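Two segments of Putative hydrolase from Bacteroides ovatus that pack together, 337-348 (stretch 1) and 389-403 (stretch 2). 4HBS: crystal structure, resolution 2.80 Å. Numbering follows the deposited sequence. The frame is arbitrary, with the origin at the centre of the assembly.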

ATOM      1  N   THR A 337      -8.977  -1.935  18.540  1.00 47.46           N
ATOM      2  CA  THR A 337      -8.438  -0.711  17.962  1.00 45.70           C
ATOM      3  C   THR A 337      -6.955  -0.709  18.325  1.00 51.20           C
ATOM      4  O   THR A 337      -6.603  -0.621  19.506  1.00 51.86           O
ATOM      5  CB  THR A 337      -9.215   0.513  18.417  1.00 47.16           C
ATOM      6  OG1 THR A 337     -10.544   0.395  17.910  1.00 49.53           O
ATOM      7  CG2 THR A 337      -8.618   1.797  17.906  1.00 41.00           C
ATOM      8  N   LEU A 338      -6.089  -0.894  17.312  1.00 47.85           N
ATOM      9  CA  LEU A 338      -4.637  -0.930  17.503  1.00 47.99           C
ATOM     10  C   LEU A 338      -4.170   0.431  17.984  1.00 52.18           C
ATOM     11  O   LEU A 338      -3.546   0.536  19.042  1.00 53.13           O
ATOM     12  CB  LEU A 338      -3.955  -1.332  16.199  1.00 47.49           C
ATOM     13  CG  LEU A 338      -2.490  -1.673  16.271  1.00 53.17           C
ATOM     14  CD1 LEU A 338      -2.250  -2.865  17.163  1.00 54.23           C
ATOM     15  CD2 LEU A 338      -1.932  -1.934  14.872  1.00 56.69           C
ATOM     16  N   PHE A 339      -4.569   1.477  17.268  1.00 47.66           N
ATOM     17  CA  PHE A 339      -4.309   2.861  17.643  1.00 46.72           C
ATOM     18  C   PHE A 339      -5.094   3.818  16.736  1.00 48.64           C
ATOM     19  O   PHE A 339      -5.686   3.386  15.750  1.00 47.64           O
ATOM     20  CB  PHE A 339      -2.811   3.176  17.612  1.00 48.19           C
ATOM     21  CG  PHE A 339      -2.194   3.410  16.255  1.00 49.02           C
ATOM     22  CD1 PHE A 339      -1.893   2.343  15.418  1.00 51.52           C
ATOM     23  CD2 PHE A 339      -1.797   4.686  15.863  1.00 50.78           C
ATOM     24  CE1 PHE A 339      -1.263   2.556  14.188  1.00 51.06           C
ATOM     25  CE2 PHE A 339      -1.124   4.888  14.657  1.00 51.90           C
ATOM     26  CZ  PHE A 339      -0.862   3.824  13.828  1.00 49.19           C
ATOM     27  N   THR A 340      -5.088   5.102  17.079  1.00 44.89           N
ATOM     28  CA  THR A 340      -5.780   6.154  16.337  1.00 43.59           C
ATOM     29  C   THR A 340      -4.763   7.053  15.678  1.00 47.02           C
ATOM     30  O   THR A 340      -3.900   7.591  16.361  1.00 48.09           O
ATOM     31  CB  THR A 340      -6.681   6.927  17.263  1.00 49.80           C
ATOM     32  OG1 THR A 340      -7.515   5.997  17.951  1.00 55.39           O
ATOM     33  CG2 THR A 340      -7.542   7.912  16.521  1.00 48.45           C
ATOM     34  N   LEU A 341      -4.857   7.227  14.358  1.00 41.49           N
ATOM     35  CA  LEU A 341      -3.901   8.037  13.608  1.00 40.11           C
ATOM     36  C   LEU A 341      -4.066   9.502  13.932  1.00 44.45           C
ATOM     37  O   LEU A 341      -5.179   9.916  14.228  1.00 44.76           O
ATOM     38  CB  LEU A 341      -4.061   7.804  12.107  1.00 39.02           C
ATOM     39  CG  LEU A 341      -3.624   6.416  11.651  1.00 42.44           C
ATOM     40  CD1 LEU A 341      -4.317   6.001  10.365  1.00 41.32           C
ATOM     41  CD2 LEU A 341      -2.133   6.355  11.504  1.00 44.78           C
ATOM     42  N   PRO A 342      -2.984  10.311  13.890  1.00 41.45           N
ATOM     43  CA  PRO A 342      -3.111  11.732  14.250  1.00 41.93           C
ATOM     44  C   PRO A 342      -4.144  12.521  13.461  1.00 48.93           C
ATOM     45  O   PRO A 342      -4.390  12.250  12.290  1.00 48.02           O
ATOM     46  CB  PRO A 342      -1.719  12.296  13.976  1.00 43.37           C
ATOM     47  CG  PRO A 342      -0.812  11.149  14.055  1.00 47.46           C
ATOM     48  CD  PRO A 342      -1.581   9.958  13.596  1.00 42.75           C
ATOM     49  N   GLU A 343      -4.720  13.533  14.119  1.00 47.95           N
ATOM     50  CA  GLU A 343      -5.693  14.450  13.526  1.00 47.74           C
ATOM     51  C   GLU A 343      -4.935  15.569  12.744  1.00 49.46           C
ATOM     52  O   GLU A 343      -5.478  16.131  11.784  1.00 48.34           O
ATOM     53  CB  GLU A 343      -6.549  15.028  14.667  1.00 50.54           C
ATOM     54  CG  GLU A 343      -7.761  15.854  14.264  1.00 63.09           C
ATOM     55  CD  GLU A 343      -8.368  16.602  15.438  1.00 85.88           C
ATOM     56  OE1 GLU A 343      -8.170  16.159  16.594  1.00 74.56           O
ATOM     57  OE2 GLU A 343      -9.032  17.641  15.205  1.00 86.85           O
ATOM     58  N   PHE A 344      -3.659  15.851  13.152  1.00 44.97           N
ATOM     59  CA  PHE A 344      -2.786  16.883  12.574  1.00 43.76           C
ATOM     60  C   PHE A 344      -1.466  16.308  12.064  1.00 46.48           C
ATOM     61  O   PHE A 344      -0.908  15.409  12.697  1.00 45.04           O
ATOM     62  CB  PHE A 344      -2.465  17.901  13.655  1.00 46.12           C
ATOM     63  CG  PHE A 344      -3.682  18.530  14.250  1.00 48.50           C
ATOM     64  CD1 PHE A 344      -4.243  19.662  13.683  1.00 51.41           C
ATOM     65  CD2 PHE A 344      -4.292  17.979  15.370  1.00 52.46           C
ATOM     66  CE1 PHE A 344      -5.360  20.270  14.257  1.00 55.43           C
ATOM     67  CE2 PHE A 344      -5.434  18.562  15.921  1.00 54.00           C
ATOM     68  CZ  PHE A 344      -5.955  19.710  15.368  1.00 54.07           C
ATOM     69  N   LEU A 345      -0.949  16.852  10.940  1.00 43.19           N
ATOM     70  CA  LEU A 345       0.331  16.421  10.357  1.00 42.92           C
ATOM     71  C   LEU A 345       1.480  17.284  10.855  1.00 49.66           C
ATOM     72  O   LEU A 345       1.298  18.481  11.031  1.00 49.37           O
ATOM     73  CB  LEU A 345       0.284  16.512   8.828  1.00 41.77           C
ATOM     74  CG  LEU A 345      -0.832  15.780   8.139  1.00 44.64           C
ATOM     75  CD1 LEU A 345      -0.807  16.047   6.662  1.00 43.71           C
ATOM     76  CD2 LEU A 345      -0.776  14.297   8.423  1.00 46.70           C
ATOM     77  N   ASP A 346       2.675  16.679  11.063  1.00 48.74           N
ATOM     78  CA  ASP A 346       3.889  17.411  11.478  1.00 50.20           C
ATOM     79  C   ASP A 346       4.419  18.071  10.208  1.00 51.53           C
ATOM     80  O   ASP A 346       5.181  17.484   9.445  1.00 51.92           O
ATOM     81  CB  ASP A 346       4.903  16.467  12.156  1.00 53.78           C
ATOM     82  CG  ASP A 346       4.405  15.868  13.486  1.00 76.43           C
ATOM     83  OD1 ASP A 346       3.392  16.400  14.053  1.00 77.25           O
ATOM     84  OD2 ASP A 346       5.041  14.896  13.979  1.00 87.42           O
ATOM     85  N   LYS A 347       3.912  19.274   9.964  1.00 45.19           N
ATOM     86  CA  LYS A 347       4.045  20.054   8.753  1.00 43.52           C
ATOM     87  C   LYS A 347       4.265  21.536   8.974  1.00 47.45           C
ATOM     88  O   LYS A 347       3.723  22.082   9.937  1.00 49.34           O
ATOM     89  CB  LYS A 347       2.661  19.991   8.090  1.00 44.36           C
ATOM     90  CG  LYS A 347       2.555  19.192   6.864  1.00 49.02           C
ATOM     91  CD  LYS A 347       1.179  19.318   6.223  1.00 45.08           C
ATOM     92  CE  LYS A 347       0.698  20.726   5.986  1.00 52.14           C
ATOM     93  NZ  LYS A 347       1.493  21.519   5.032  1.00 61.22           N
ATOM     94  N   ILE A 348       4.841  22.228   7.982  1.00 40.75           N
ATOM     95  CA  ILE A 348       4.856  23.685   7.967  1.00 40.19           C
ATOM     96  C   ILE A 348       3.420  24.091   7.509  1.00 44.20           C
ATOM     97  O   ILE A 348       2.812  23.379   6.718  1.00 42.64           O
ATOM     98  CB  ILE A 348       5.970  24.236   7.023  1.00 43.06           C
ATOM     99  CG1 ILE A 348       7.349  24.016   7.627  1.00 43.72           C
ATOM    100  CG2 ILE A 348       5.753  25.722   6.713  1.00 43.81           C
ATOM    101  CD1 ILE A 348       8.471  24.033   6.618  1.00 49.89           C
ATOM    102  N   PRO A 389       4.175  27.529   1.820  1.00 49.71           N
ATOM    103  CA  PRO A 389       5.055  26.811   2.756  1.00 49.08           C
ATOM    104  C   PRO A 389       4.414  25.521   3.295  1.00 51.57           C
ATOM    105  O   PRO A 389       3.248  25.535   3.690  1.00 50.82           O
ATOM    106  CB  PRO A 389       5.278  27.832   3.869  1.00 51.77           C
ATOM    107  CG  PRO A 389       5.098  29.144   3.210  1.00 56.97           C
ATOM    108  CD  PRO A 389       4.010  28.941   2.216  1.00 51.96           C
ATOM    109  N   GLY A 390       5.152  24.410   3.235  1.00 46.99           N
ATOM    110  CA  GLY A 390       4.669  23.125   3.725  1.00 45.23           C
ATOM    111  C   GLY A 390       3.718  22.363   2.833  1.00 47.57           C
ATOM    112  O   GLY A 390       3.405  21.211   3.136  1.00 46.68           O
ATOM    113  N   SER A 391       3.280  22.956   1.706  1.00 44.29           N
ATOM    114  CA  SER A 391       2.362  22.324   0.745  1.00 42.64           C
ATOM    115  C   SER A 391       2.837  20.970   0.300  1.00 47.44           C
ATOM    116  O   SER A 391       2.007  20.091   0.028  1.00 49.28           O
ATOM    117  CB  SER A 391       2.174  23.215  -0.473  1.00 44.75           C
ATOM    118  OG  SER A 391       3.411  23.526  -1.078  1.00 49.56           O
ATOM    119  N   ALA A 392       4.168  20.766   0.251  1.00 42.56           N
ATOM    120  CA  ALA A 392       4.738  19.481  -0.139  1.00 41.35           C
ATOM    121  C   ALA A 392       4.275  18.299   0.750  1.00 45.93           C
ATOM    122  O   ALA A 392       4.193  17.168   0.259  1.00 45.98           O
ATOM    123  CB  ALA A 392       6.262  19.554  -0.109  1.00 42.23           C
ATOM    124  N   ASP A 393       3.961  18.564   2.043  1.00 41.76           N
ATOM    125  CA  ASP A 393       3.738  17.524   3.044  1.00 40.52           C
ATOM    126  C   ASP A 393       2.270  17.096   3.360  1.00 42.19           C
ATOM    127  O   ASP A 393       2.041  16.382   4.349  1.00 40.77           O
ATOM    128  CB  ASP A 393       4.475  17.943   4.306  1.00 42.42           C
ATOM    129  CG  ASP A 393       5.977  17.960   4.115  1.00 45.35           C
ATOM    130  OD1 ASP A 393       6.522  16.967   3.570  1.00 41.22           O
ATOM    131  OD2 ASP A 393       6.600  18.998   4.418  1.00 55.17           O
ATOM    132  N   PHE A 394       1.322  17.381   2.470  1.00 36.85           N
ATOM    133  CA  PHE A 394      -0.025  16.844   2.642  1.00 35.18           C
ATOM    134  C   PHE A 394      -0.054  15.469   2.029  1.00 41.63           C
ATOM    135  O   PHE A 394      -0.525  14.504   2.628  1.00 41.50           O
ATOM    136  CB  PHE A 394      -1.073  17.732   1.950  1.00 36.01           C
ATOM    137  CG  PHE A 394      -1.418  18.993   2.699  1.00 36.54           C
ATOM    138  CD1 PHE A 394      -2.059  18.934   3.932  1.00 38.81           C
ATOM    139  CD2 PHE A 394      -1.176  20.237   2.141  1.00 37.91           C
ATOM    140  CE1 PHE A 394      -2.467  20.096   4.581  1.00 39.90           C
ATOM    141  CE2 PHE A 394      -1.528  21.403   2.821  1.00 41.80           C
ATOM    142  CZ  PHE A 394      -2.174  21.326   4.037  1.00 39.85           C
ATOM    143  N   TYR A 395       0.467  15.392   0.805  1.00 39.73           N
ATOM    144  CA  TYR A 395       0.447  14.222  -0.026  1.00 39.00           C
ATOM    145  C   TYR A 395       1.746  13.406  -0.015  1.00 44.44           C
ATOM    146  O   TYR A 395       2.458  13.327  -1.014  1.00 45.35           O
ATOM    147  CB  TYR A 395       0.134  14.693  -1.425  1.00 40.54           C
ATOM    148  CG  TYR A 395      -0.383  13.603  -2.309  1.00 42.77           C
ATOM    149  CD1 TYR A 395      -1.609  13.003  -2.060  1.00 43.86           C
ATOM    150  CD2 TYR A 395       0.333  13.192  -3.423  1.00 44.30           C
ATOM    151  CE1 TYR A 395      -2.093  11.996  -2.872  1.00 44.12           C
ATOM    152  CE2 TYR A 395      -0.153  12.205  -4.259  1.00 45.48           C
ATOM    153  CZ  TYR A 395      -1.379  11.618  -3.990  1.00 52.58           C
ATOM    154  OH  TYR A 395      -1.905  10.674  -4.818  1.00 54.98           O
ATOM    155  N   ARG A 396       1.994  12.724   1.087  1.00 40.74           N
ATOM    156  CA  ARG A 396       3.144  11.836   1.225  1.00 40.42           C
ATOM    157  C   ARG A 396       2.899  10.898   2.387  1.00 45.37           C
ATOM    158  O   ARG A 396       2.064  11.209   3.264  1.00 45.81           O
ATOM    159  CB  ARG A 396       4.481  12.599   1.377  1.00 38.94           C
ATOM    160  CG  ARG A 396       4.430  13.863   2.180  1.00 44.56           C
ATOM    161  CD  ARG A 396       4.473  13.598   3.660  1.00 45.82           C
ATOM    162  NE  ARG A 396       5.771  13.976   4.207  1.00 47.59           N
ATOM    163  CZ  ARG A 396       6.742  13.147   4.596  1.00 60.77           C
ATOM    164  NH1 ARG A 396       6.571  11.832   4.544  1.00 41.95           N
ATOM    165  NH2 ARG A 396       7.879  13.630   5.066  1.00 56.06           N
ATOM    166  N   PRO A 397       3.583   9.724   2.413  1.00 40.63           N
ATOM    167  CA  PRO A 397       3.344   8.795   3.509  1.00 39.37           C
ATOM    168  C   PRO A 397       3.976   9.234   4.806  1.00 40.55           C
ATOM    169  O   PRO A 397       4.973   9.937   4.815  1.00 40.02           O
ATOM    170  CB  PRO A 397       3.957   7.487   3.009  1.00 41.58           C
ATOM    171  CG  PRO A 397       4.981   7.887   2.044  1.00 46.40           C
ATOM    172  CD  PRO A 397       4.587   9.195   1.466  1.00 41.93           C
ATOM    173  N   TYR A 398       3.364   8.834   5.896  1.00 36.27           N
ATOM    174  CA  TYR A 398       3.864   9.059   7.244  1.00 36.19           C
ATOM    175  C   TYR A 398       3.960   7.673   7.850  1.00 40.48           C
ATOM    176  O   TYR A 398       3.053   6.871   7.632  1.00 39.65           O
ATOM    177  CB  TYR A 398       2.947  10.009   8.011  1.00 36.32           C
ATOM    178  CG  TYR A 398       3.147  11.443   7.587  1.00 36.91           C
ATOM    179  CD1 TYR A 398       4.303  12.141   7.938  1.00 38.89           C
ATOM    180  CD2 TYR A 398       2.202  12.102   6.804  1.00 37.00           C
ATOM    181  CE1 TYR A 398       4.487  13.474   7.570  1.00 37.85           C
ATOM    182  CE2 TYR A 398       2.383  13.434   6.419  1.00 37.87           C
ATOM    183  CZ  TYR A 398       3.517  14.121   6.828  1.00 45.37           C
ATOM    184  OH  TYR A 398       3.725  15.423   6.455  1.00 48.23           O
ATOM    185  N   PHE A 399       5.088   7.352   8.499  1.00 37.16           N
ATOM    186  CA  PHE A 399       5.352   6.017   9.015  1.00 37.39           C
ATOM    187  C   PHE A 399       5.200   5.906  10.544  1.00 41.48           C
ATOM    188  O   PHE A 399       5.486   6.852  11.287  1.00 40.06           O
ATOM    189  CB  PHE A 399       6.757   5.595   8.590  1.00 39.69           C
ATOM    190  CG  PHE A 399       6.885   5.512   7.090  1.00 40.70           C
ATOM    191  CD1 PHE A 399       7.128   6.656   6.332  1.00 42.49           C
ATOM    192  CD2 PHE A 399       6.679   4.313   6.424  1.00 42.67           C
ATOM    193  CE1 PHE A 399       7.249   6.583   4.950  1.00 42.34           C
ATOM    194  CE2 PHE A 399       6.774   4.248   5.033  1.00 44.80           C
ATOM    195  CZ  PHE A 399       7.069   5.384   4.310  1.00 42.30           C
ATOM    196  N   TYR A 400       4.733   4.724  10.995  1.00 39.24           N
ATOM    197  CA  TYR A 400       4.542   4.391  12.412  1.00 39.94           C
ATOM    198  C   TYR A 400       5.056   2.992  12.699  1.00 43.70           C
ATOM    199  O   TYR A 400       5.046   2.156  11.814  1.00 43.37           O
ATOM    200  CB  TYR A 400       3.043   4.456  12.807  1.00 40.71           C
ATOM    201  CG  TYR A 400       2.403   5.784  12.498  1.00 41.81           C
ATOM    202  CD1 TYR A 400       1.955   6.080  11.215  1.00 42.88           C
ATOM    203  CD2 TYR A 400       2.283   6.765  13.474  1.00 42.64           C
ATOM    204  CE1 TYR A 400       1.407   7.319  10.910  1.00 43.58           C
ATOM    205  CE2 TYR A 400       1.760   8.021  13.174  1.00 42.97           C
ATOM    206  CZ  TYR A 400       1.316   8.291  11.892  1.00 50.32           C
ATOM    207  OH  TYR A 400       0.827   9.539  11.594  1.00 53.21           O
ATOM    208  N   ARG A 401       5.472   2.730  13.932  1.00 40.53           N
ATOM    209  CA  ARG A 401       5.881   1.394  14.387  1.00 40.46           C
ATOM    210  C   ARG A 401       5.082   1.080  15.646  1.00 44.92           C
ATOM    211  O   ARG A 401       4.955   1.955  16.513  1.00 45.09           O
ATOM    212  CB  ARG A 401       7.381   1.311  14.657  1.00 38.91           C
ATOM    213  CG  ARG A 401       8.231   1.716  13.467  1.00 44.50           C
ATOM    214  CD  ARG A 401       9.412   0.801  13.223  1.00 48.65           C
ATOM    215  NE  ARG A 401      10.102   1.183  11.986  1.00 50.49           N
ATOM    216  CZ  ARG A 401      10.906   0.399  11.266  1.00 65.11           C
ATOM    217  NH1 ARG A 401      11.157  -0.852  11.653  1.00 55.45           N
ATOM    218  NH2 ARG A 401      11.469   0.858  10.155  1.00 49.94           N
ATOM    219  N   VAL A 402       4.478  -0.115  15.712  1.00 40.54           N
ATOM    220  CA  VAL A 402       3.692  -0.556  16.860  1.00 40.54           C
ATOM    221  C   VAL A 402       4.437  -1.709  17.488  1.00 47.93           C
ATOM    222  O   VAL A 402       4.611  -2.746  16.843  1.00 46.51           O
ATOM    223  CB  VAL A 402       2.239  -0.958  16.487  1.00 43.15           C
ATOM    224  CG1 VAL A 402       1.398  -1.201  17.735  1.00 43.23           C
ATOM    225  CG2 VAL A 402       1.579   0.093  15.599  1.00 41.82           C
ATOM    226  N   PHE A 403       4.900  -1.533  18.732  1.00 48.79           N
ATOM    227  CA  PHE A 403       5.584  -2.596  19.471  1.00 51.20           C
ATOM    228  C   PHE A 403       4.633  -3.198  20.484  1.00 58.18           C
ATOM    229  O   PHE A 403       3.837  -2.479  21.102  1.00 58.73           O
ATOM    230  CB  PHE A 403       6.818  -2.073  20.175  1.00 53.92           C
ATOM    231  CG  PHE A 403       7.919  -1.673  19.236  1.00 55.46           C
ATOM    232  CD1 PHE A 403       7.849  -0.480  18.532  1.00 57.30           C
ATOM    233  CD2 PHE A 403       9.068  -2.446  19.117  1.00 58.45           C
ATOM    234  CE1 PHE A 403       8.886  -0.088  17.694  1.00 58.33           C
ATOM    235  CE2 PHE A 403      10.106  -2.054  18.280  1.00 61.24           C
ATOM    236  CZ  PHE A 403      10.006  -0.881  17.567  1.00 58.66           C
TER

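The two stretches bury 692 Å² between them, mostly through apolar contacts, with one hydrogen bond across. Strands 337-340 and 399-403 run roughly antiparallel, but their axes stay 9.3 Å apart, so side chains fill the gap. Thr337 and Thr340 do not reach stretch 2. Leu338 points toward it, and its CD1 lies 4.1 Å from Val402 CG1, apolar against apolar. The broad Phe339 ring reaches two residues across the gap: Phe339 CE1 is 4.0 Å from Val402 CG2, and Phe339 CZ is 4.0 Å from Tyr400 CG. Leu341 starts out sideways, yet its CD2 sits over a face of the Tyr400 ring, 3.7 Å from CE1 of Tyr400. Pro342 adds its CD, 3.2 Å from Tyr400 OH.

Glu343 and Phe344 make no contact with stretch 2. Leu345 is buried, and its apolar end suits the aromatic rings beside it. Leu345 CD2 is 3.8 Å from Tyr398 CE2. Leu345 CD1 is 4.2 Å from Phe394 CD1 and 3.7 Å from Asp393 O.

Lys347 is the busiest residue. Its long chain folds over one face of Phe394, giving CH-pi and cation-pi contacts. Lys347 NZ donates to two carbonyls, Gly390 O across the contact at 2.7 Å and Ile348 O within stretch 1 at 2.8 Å. Ile348 points toward stretch 2, and its CG2 packs on Pro389 CB at 3.6 Å. Glycine suits position 390: phi is positive, and a CB would clash with Ile348 O.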